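Local structure of glyceraldehyde-3-phosphate dehydrogenase (Sulfolobus solfataricus, 1B7G) at residues N180-A194 with L204-T216. The protein catalyses the phosphorylating oxidation of D-glyceraldehyde 3-phosphate in glycolysis, using NADP or NAD as cofactor with a marked preference for NADP. The protein carries 1 engineered substitution. Numbering follows the deposited sequence.
Sequences NSLVPDPATVPSHHA and LDIATMAVIAPTT. With SO4 (sulfate ion), chain F; SO4 (sulfate ion), chain C.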
ATOM      1  N   ASN A 180      -2.834 -20.253  -8.327  1.00 27.95           N
ATOM      2  CA  ASN A 180      -4.165 -20.788  -7.971  1.00 29.64           C
ATOM      3  C   ASN A 180      -4.033 -22.216  -7.463  1.00 28.32           C
ATOM      4  O   ASN A 180      -4.320 -23.196  -8.152  1.00 26.41           O
ATOM      5  CB  ASN A 180      -5.090 -20.748  -9.219  1.00 29.19           C
ATOM      6  CG  ASN A 180      -6.436 -21.372  -8.869  1.00 38.29           C
ATOM      7  OD1 ASN A 180      -6.784 -21.523  -7.686  1.00 33.46           O
ATOM      8  ND2 ASN A 180      -7.225 -21.815  -9.818  1.00 25.79           N
ATOM      9  N   SER A 181      -3.553 -22.383  -6.248  1.00 25.13           N
ATOM     10  CA  SER A 181      -3.425 -23.721  -5.642  1.00 27.49           C
ATOM     11  C   SER A 181      -3.349 -23.513  -4.129  1.00 26.55           C
ATOM     12  O   SER A 181      -2.893 -22.449  -3.711  1.00 25.98           O
ATOM     13  CB  SER A 181      -2.090 -24.390  -6.001  1.00 21.05           C
ATOM     14  OG  SER A 181      -2.090 -25.794  -5.661  1.00 23.73           O
ATOM     15  N   LEU A 182      -3.624 -24.597  -3.422  1.00 22.23           N
ATOM     16  CA  LEU A 182      -3.296 -24.638  -1.993  1.00 21.54           C
ATOM     17  C   LEU A 182      -2.114 -25.582  -1.969  1.00 25.05           C
ATOM     18  O   LEU A 182      -2.096 -26.516  -2.812  1.00 25.21           O
ATOM     19  CB  LEU A 182      -4.455 -25.093  -1.126  1.00 21.71           C
ATOM     20  CG  LEU A 182      -5.676 -24.198  -1.063  1.00 24.58           C
ATOM     21  CD1 LEU A 182      -6.711 -24.848  -0.137  1.00 17.92           C
ATOM     22  CD2 LEU A 182      -5.226 -22.808  -0.518  1.00 15.65           C
ATOM     23  N   VAL A 183      -1.088 -25.283  -1.183  1.00 19.84           N
ATOM     24  CA  VAL A 183       0.138 -26.089  -1.241  1.00 19.05           C
ATOM     25  C   VAL A 183       0.572 -26.456   0.193  1.00 24.90           C
ATOM     26  O   VAL A 183       1.076 -25.566   0.883  1.00 24.92           O
ATOM     27  CB  VAL A 183       1.253 -25.351  -1.994  1.00 22.13           C
ATOM     28  CG1 VAL A 183       2.457 -26.275  -2.204  1.00 24.04           C
ATOM     29  CG2 VAL A 183       0.922 -24.728  -3.383  1.00 21.35           C
ATOM     30  N   PRO A 184       0.380 -27.688   0.623  1.00 21.42           N
ATOM     31  CA  PRO A 184       0.843 -28.100   1.951  1.00 21.86           C
ATOM     32  C   PRO A 184       2.236 -27.550   2.170  1.00 26.87           C
ATOM     33  O   PRO A 184       3.146 -27.673   1.317  1.00 20.90           O
ATOM     34  CB  PRO A 184       0.717 -29.615   1.906  1.00 28.03           C
ATOM     35  CG  PRO A 184      -0.448 -29.844   0.945  1.00 26.46           C
ATOM     36  CD  PRO A 184      -0.212 -28.812  -0.149  1.00 24.32           C
ATOM     37  N   ASP A 185       2.478 -26.936   3.350  1.00 24.28           N
ATOM     38  CA  ASP A 185       3.823 -26.332   3.529  1.00 28.91           C
ATOM     39  C   ASP A 185       4.412 -26.526   4.898  1.00 24.99           C
ATOM     40  O   ASP A 185       4.450 -25.596   5.722  1.00 23.72           O
ATOM     41  CB  ASP A 185       3.642 -24.831   3.207  1.00 19.77           C
ATOM     42  CG  ASP A 185       4.976 -24.080   3.201  1.00 30.56           C
ATOM     43  OD1 ASP A 185       6.009 -24.634   2.849  1.00 29.93           O
ATOM     44  OD2 ASP A 185       4.957 -22.906   3.611  1.00 27.43           O
ATOM     45  N   PRO A 186       4.906 -27.702   5.188  1.00 22.90           N
ATOM     46  CA  PRO A 186       4.910 -28.838   4.285  1.00 26.76           C
ATOM     47  C   PRO A 186       3.740 -29.787   4.524  1.00 21.99           C
ATOM     48  O   PRO A 186       2.801 -29.493   5.277  1.00 23.29           O
ATOM     49  CB  PRO A 186       6.190 -29.569   4.754  1.00 26.68           C
ATOM     50  CG  PRO A 186       6.111 -29.410   6.257  1.00 27.39           C
ATOM     51  CD  PRO A 186       5.533 -28.048   6.497  1.00 24.61           C
ATOM     52  N   ALA A 187       3.763 -30.931   3.831  1.00 27.96           N
ATOM     53  CA  ALA A 187       2.686 -31.898   4.115  1.00 25.06           C
ATOM     54  C   ALA A 187       2.923 -32.653   5.407  1.00 30.46           C
ATOM     55  O   ALA A 187       1.958 -33.230   5.915  1.00 35.29           O
ATOM     56  CB  ALA A 187       2.493 -32.821   2.939  1.00 28.41           C
ATOM     57  N   THR A 188       4.121 -32.651   5.965  1.00 24.67           N
ATOM     58  CA  THR A 188       4.394 -33.389   7.212  1.00 23.20           C
ATOM     59  C   THR A 188       4.009 -32.578   8.421  1.00 24.01           C
ATOM     60  O   THR A 188       3.862 -31.350   8.360  1.00 29.14           O
ATOM     61  CB  THR A 188       5.892 -33.780   7.248  1.00 30.14           C
ATOM     62  OG1 THR A 188       6.634 -32.597   6.979  1.00 31.49           O
ATOM     63  CG2 THR A 188       6.246 -34.772   6.149  1.00 27.73           C
ATOM     64  N   VAL A 189       3.669 -33.156   9.545  1.00 27.51           N
ATOM     65  CA  VAL A 189       3.247 -32.443  10.747  1.00 25.22           C
ATOM     66  C   VAL A 189       4.259 -32.838  11.828  1.00 31.16           C
ATOM     67  O   VAL A 189       4.552 -34.022  11.840  1.00 26.22           O
ATOM     68  CB  VAL A 189       1.847 -32.843  11.231  1.00 38.08           C
ATOM     69  CG1 VAL A 189       1.522 -32.259  12.608  1.00 28.78           C
ATOM     70  CG2 VAL A 189       0.782 -32.445  10.221  1.00 36.49           C
ATOM     71  N   PRO A 190       4.738 -31.888  12.604  1.00 27.27           N
ATOM     72  CA  PRO A 190       4.399 -30.493  12.522  1.00 26.12           C
ATOM     73  C   PRO A 190       5.245 -29.669  11.568  1.00 26.42           C
ATOM     74  O   PRO A 190       6.285 -30.090  11.052  1.00 24.38           O
ATOM     75  CB  PRO A 190       4.691 -30.044  13.984  1.00 25.90           C
ATOM     76  CG  PRO A 190       5.933 -30.780  14.303  1.00 28.13           C
ATOM     77  CD  PRO A 190       5.763 -32.150  13.673  1.00 30.75           C
ATOM     78  N   SER A 191       4.742 -28.465  11.226  1.00 23.32           N
ATOM     79  CA  SER A 191       5.620 -27.559  10.442  1.00 25.25           C
ATOM     80  C   SER A 191       6.697 -27.031  11.414  1.00 27.56           C
ATOM     81  O   SER A 191       6.604 -27.235  12.618  1.00 19.41           O
ATOM     82  CB  SER A 191       4.803 -26.412   9.891  1.00 19.10           C
ATOM     83  OG  SER A 191       4.111 -25.735  10.931  1.00 21.49           O
ATOM     84  N   HIS A 192       7.664 -26.253  10.947  1.00 26.11           N
ATOM     85  CA  HIS A 192       8.785 -25.789  11.721  1.00 29.84           C
ATOM     86  C   HIS A 192       8.387 -24.824  12.839  1.00 28.95           C
ATOM     87  O   HIS A 192       9.205 -24.606  13.725  1.00 30.02           O
ATOM     88  CB  HIS A 192       9.842 -25.134  10.802  1.00 29.20           C
ATOM     89  CG  HIS A 192       9.467 -23.778  10.291  1.00 30.70           C
ATOM     90  ND1 HIS A 192       9.674 -22.643  11.059  1.00 34.52           N
ATOM     91  CD2 HIS A 192       8.908 -23.344   9.129  1.00 34.74           C
ATOM     92  CE1 HIS A 192       9.225 -21.580  10.426  1.00 30.63           C
ATOM     93  NE2 HIS A 192       8.796 -21.959   9.244  1.00 30.24           N
ATOM     94  N   HIS A 193       7.222 -24.184  12.749  1.00 21.76           N
ATOM     95  CA  HIS A 193       6.761 -23.259  13.741  1.00 23.35           C
ATOM     96  C   HIS A 193       6.815 -23.789  15.159  1.00 30.86           C
ATOM     97  O   HIS A 193       7.232 -23.029  16.041  1.00 24.61           O
ATOM     98  CB  HIS A 193       5.326 -22.787  13.401  1.00 22.19           C
ATOM     99  CG  HIS A 193       5.314 -22.307  11.963  1.00 32.82           C
ATOM    100  ND1 HIS A 193       5.180 -23.155  10.894  1.00 25.94           N
ATOM    101  CD2 HIS A 193       5.529 -21.082  11.456  1.00 24.24           C
ATOM    102  CE1 HIS A 193       5.275 -22.458   9.766  1.00 29.45           C
ATOM    103  NE2 HIS A 193       5.491 -21.174  10.079  1.00 21.60           N
ATOM    104  N   ALA A 194       6.414 -25.058  15.368  1.00 28.48           N
ATOM    105  CA  ALA A 194       6.354 -25.593  16.721  1.00 29.67           C
ATOM    106  C   ALA A 194       7.726 -25.646  17.383  1.00 24.77           C
ATOM    107  O   ALA A 194       7.908 -25.093  18.456  1.00 24.00           O
ATOM    108  CB  ALA A 194       5.635 -26.947  16.730  1.00 26.54           C
ATOM    109  N   LEU A 204       6.746 -26.200  26.139  1.00 32.36           N
ATOM    110  CA  LEU A 204       5.341 -26.079  25.770  1.00 32.78           C
ATOM    111  C   LEU A 204       4.975 -27.207  24.795  1.00 26.19           C
ATOM    112  O   LEU A 204       5.739 -27.450  23.861  1.00 28.53           O
ATOM    113  CB  LEU A 204       5.033 -24.730  25.135  1.00 31.11           C
ATOM    114  CG  LEU A 204       3.616 -24.629  24.516  1.00 29.52           C
ATOM    115  CD1 LEU A 204       2.548 -24.782  25.597  1.00 28.41           C
ATOM    116  CD2 LEU A 204       3.502 -23.279  23.818  1.00 28.94           C
ATOM    117  N   ASP A 205       3.852 -27.828  25.037  1.00 27.31           N
ATOM    118  CA  ASP A 205       3.406 -28.913  24.107  1.00 27.74           C
ATOM    119  C   ASP A 205       2.662 -28.200  22.949  1.00 20.54           C
ATOM    120  O   ASP A 205       1.510 -27.788  23.099  1.00 24.26           O
ATOM    121  CB  ASP A 205       2.469 -29.823  24.890  1.00 31.85           C
ATOM    122  CG  ASP A 205       1.735 -30.861  24.071  1.00 32.74           C
ATOM    123  OD1 ASP A 205       1.854 -30.917  22.835  1.00 34.40           O
ATOM    124  OD2 ASP A 205       0.989 -31.675  24.649  1.00 37.61           O
ATOM    125  N   ILE A 206       3.329 -28.053  21.830  1.00 21.79           N
ATOM    126  CA  ILE A 206       2.754 -27.323  20.684  1.00 26.43           C
ATOM    127  C   ILE A 206       2.977 -28.118  19.401  1.00 20.79           C
ATOM    128  O   ILE A 206       4.004 -28.760  19.189  1.00 24.05           O
ATOM    129  CB  ILE A 206       3.324 -25.888  20.515  1.00 24.98           C
ATOM    130  CG1 ILE A 206       2.843 -25.234  19.212  1.00 28.16           C
ATOM    131  CG2 ILE A 206       4.848 -25.960  20.503  1.00 17.41           C
ATOM    132  CD1 ILE A 206       3.031 -23.715  19.115  1.00 21.98           C
ATOM    133  N   ALA A 207       1.923 -28.127  18.558  1.00 21.94           N
ATOM    134  CA  ALA A 207       2.073 -28.756  17.260  1.00 22.44           C
ATOM    135  C   ALA A 207       1.397 -27.846  16.248  1.00 16.79           C
ATOM    136  O   ALA A 207       0.370 -27.219  16.511  1.00 23.29           O
ATOM    137  CB  ALA A 207       1.554 -30.212  17.265  1.00 20.09           C
ATOM    138  N   THR A 208       1.978 -27.722  15.073  1.00 20.92           N
ATOM    139  CA  THR A 208       1.454 -26.806  14.073  1.00 26.65           C
ATOM    140  C   THR A 208       1.460 -27.456  12.682  1.00 17.50           C
ATOM    141  O   THR A 208       2.316 -28.279  12.403  1.00 23.66           O
ATOM    142  CB  THR A 208       2.346 -25.552  13.932  1.00 23.24           C
ATOM    143  OG1 THR A 208       3.681 -25.978  13.693  1.00 22.84           O
ATOM    144  CG2 THR A 208       2.282 -24.650  15.162  1.00 20.72           C
ATOM    145  N   MET A 209       0.477 -27.035  11.893  1.00 20.08           N
ATOM    146  CA  MET A 209       0.504 -27.425  10.477  1.00 20.53           C
ATOM    147  C   MET A 209       0.409 -26.151   9.640  1.00 19.48           C
ATOM    148  O   MET A 209      -0.251 -25.204  10.086  1.00 21.97           O
ATOM    149  CB  MET A 209      -0.736 -28.265  10.155  1.00 18.49           C
ATOM    150  CG  MET A 209      -0.897 -29.603  10.806  1.00 30.72           C
ATOM    151  SD  MET A 209      -2.482 -30.410  10.522  1.00 30.29           S
ATOM    152  CE  MET A 209      -3.353 -30.081  12.038  1.00 28.63           C
ATOM    153  N   ALA A 210       0.947 -26.151   8.425  1.00 21.34           N
ATOM    154  CA  ALA A 210       0.899 -24.942   7.618  1.00 19.34           C
ATOM    155  C   ALA A 210       0.604 -25.319   6.128  1.00 20.97           C
ATOM    156  O   ALA A 210       1.080 -26.334   5.666  1.00 20.13           O
ATOM    157  CB  ALA A 210       2.273 -24.275   7.626  1.00 26.37           C
ATOM    158  N   VAL A 211      -0.015 -24.363   5.466  1.00 19.61           N
ATOM    159  CA  VAL A 211      -0.369 -24.447   4.074  1.00 23.93           C
ATOM    160  C   VAL A 211      -0.178 -23.057   3.414  1.00 22.91           C
ATOM    161  O   VAL A 211      -0.395 -22.070   4.121  1.00 24.95           O
ATOM    162  CB  VAL A 211      -1.833 -24.881   3.904  1.00 16.64           C
ATOM    163  CG1 VAL A 211      -2.789 -23.871   4.529  1.00 20.64           C
ATOM    164  CG2 VAL A 211      -2.170 -25.019   2.412  1.00 16.38           C
ATOM    165  N   ILE A 212       0.180 -23.062   2.164  1.00 18.97           N
ATOM    166  CA  ILE A 212       0.327 -21.857   1.327  1.00 21.81           C
ATOM    167  C   ILE A 212      -0.947 -21.656   0.503  1.00 25.93           C
ATOM    168  O   ILE A 212      -1.473 -22.599  -0.084  1.00 22.71           O
ATOM    169  CB  ILE A 212       1.555 -21.934   0.437  1.00 16.84           C
ATOM    170  CG1 ILE A 212       2.886 -21.761   1.181  1.00 16.93           C
ATOM    171  CG2 ILE A 212       1.537 -20.922  -0.758  1.00 17.04           C
ATOM    172  CD1 ILE A 212       4.100 -22.196   0.321  1.00 17.96           C
ATOM    173  N   ALA A 213      -1.498 -20.459   0.572  1.00 16.11           N
ATOM    174  CA  ALA A 213      -2.654 -20.034  -0.187  1.00 21.31           C
ATOM    175  C   ALA A 213      -2.155 -18.997  -1.231  1.00 27.17           C
ATOM    176  O   ALA A 213      -1.140 -18.351  -0.933  1.00 24.81           O
ATOM    177  CB  ALA A 213      -3.724 -19.350   0.632  1.00 19.00           C
ATOM    178  N   PRO A 214      -2.902 -18.781  -2.292  1.00 27.14           N
ATOM    179  CA  PRO A 214      -2.522 -17.837  -3.351  1.00 25.68           C
ATOM    180  C   PRO A 214      -2.909 -16.394  -3.072  1.00 28.75           C
ATOM    181  O   PRO A 214      -3.738 -15.792  -3.739  1.00 36.17           O
ATOM    182  CB  PRO A 214      -3.228 -18.366  -4.602  1.00 29.85           C
ATOM    183  CG  PRO A 214      -4.402 -19.099  -4.101  1.00 29.43           C
ATOM    184  CD  PRO A 214      -4.144 -19.508  -2.654  1.00 25.93           C
ATOM    185  N   THR A 215      -2.404 -15.866  -1.952  1.00 22.73           N
ATOM    186  CA  THR A 215      -2.685 -14.521  -1.486  1.00 25.81           C
ATOM    187  C   THR A 215      -1.370 -13.773  -1.257  1.00 24.39           C
ATOM    188  O   THR A 215      -0.391 -14.471  -1.038  1.00 22.91           O
ATOM    189  CB  THR A 215      -3.557 -14.478  -0.241  1.00 29.69           C
ATOM    190  OG1 THR A 215      -3.781 -13.088   0.086  1.00 25.00           O
ATOM    191  CG2 THR A 215      -2.965 -15.207   0.976  1.00 15.13           C
ATOM    192  N   THR A 216      -1.284 -12.442  -1.344  1.00 23.57           N
ATOM    193  CA  THR A 216       0.012 -11.808  -1.129  1.00 24.48           C
ATOM    194  C   THR A 216       0.065 -10.943   0.141  1.00 21.01           C
ATOM    195  O   THR A 216       1.162 -10.581   0.563  1.00 23.03           O
ATOM    196  CB  THR A 216       0.408 -10.833  -2.298  1.00 21.92           C
ATOM    197  OG1 THR A 216      -0.643  -9.871  -2.413  1.00 24.71           O
ATOM    198  CG2 THR A 216       0.497 -11.579  -3.627  1.00 18.62           C
TER
HETATM  199  S   SO4 F 607       9.203 -27.008   7.486  1.00 53.67           S
HETATM  200  O1  SO4 F 607      10.315 -26.019   7.235  1.00 55.46           O
HETATM  201  O2  SO4 F 607       8.643 -27.414   6.140  1.00 53.97           O
HETATM  202  O3  SO4 F 607       8.103 -26.353   8.292  1.00 36.31           O
HETATM  203  O4  SO4 F 607       9.758 -28.220   8.163  1.00 51.08           O
HETATM  204  S   SO4 C 601       7.075 -18.339   8.612  1.00 25.27           S
HETATM  205  O1  SO4 C 601       7.778 -18.225   7.341  1.00 34.33           O
HETATM  206  O2  SO4 C 601       5.707 -19.057   8.367  1.00 29.64           O
HETATM  207  O3  SO4 C 601       6.728 -17.104   9.309  1.00 30.69           O
HETATM  208  O4  SO4 C 601       7.930 -19.189   9.462  1.00 30.27           O
HETATM  209  O   HOH W   1       2.408 -28.670   7.982  1.00 22.95           O
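The His193 ring meets the strand 205-213 obliquely, its CE1 4.1 Å from Ala210 CB, where a methyl is all the side chain the strand offers the ring. Over one face lies His192 NE2, offset toward the rim, while His193 ND1 sits over the centre of the His192 ring. At the His193 edge, in plane, are Ser191 CB and O2 of the chain C sulfate, to which His193 NE2 gives a nearly straight hydrogen bond (176°); His192 N donates to O3 of the chain F sulfate. Ser191 bridges ring and strand: its OG lies 2.8 Å from both His193 ND1 and Thr208 OG1, because chi1 of 55° sets OG between backbone N and carbonyl carbon. Thr208 OG1 also takes a weak bond from Ala194 N. An alanine in place of His193 would probably leave that sulfate oxygen without this donor and Ser191 OG with one partner fewer to fix its rotation. Sulfate, also bonded to Asn140, Ser138 and Arg166, is consistent with occupation of the inorganic phosphate site of the C-terminal domain, whose mixed sheet has 183-184 as an outermost strand, antiparallel to 205-213. Val183 and Ile212 form a hydrogen-bonded pair. Beyond it, Asp185 N donates a hydrogen bond to Ala210 O, while the Asp185 carboxylate crosses Ile212, OD2 3.4 Å from CG1, and salt-bridges Arg166, probably helping to position this phosphate-site arginine. Water joins Ala210 N to Pro186 O and Thr188 O, and Val189 CG2 presses tightly on Met209 CG at 3.4 Å.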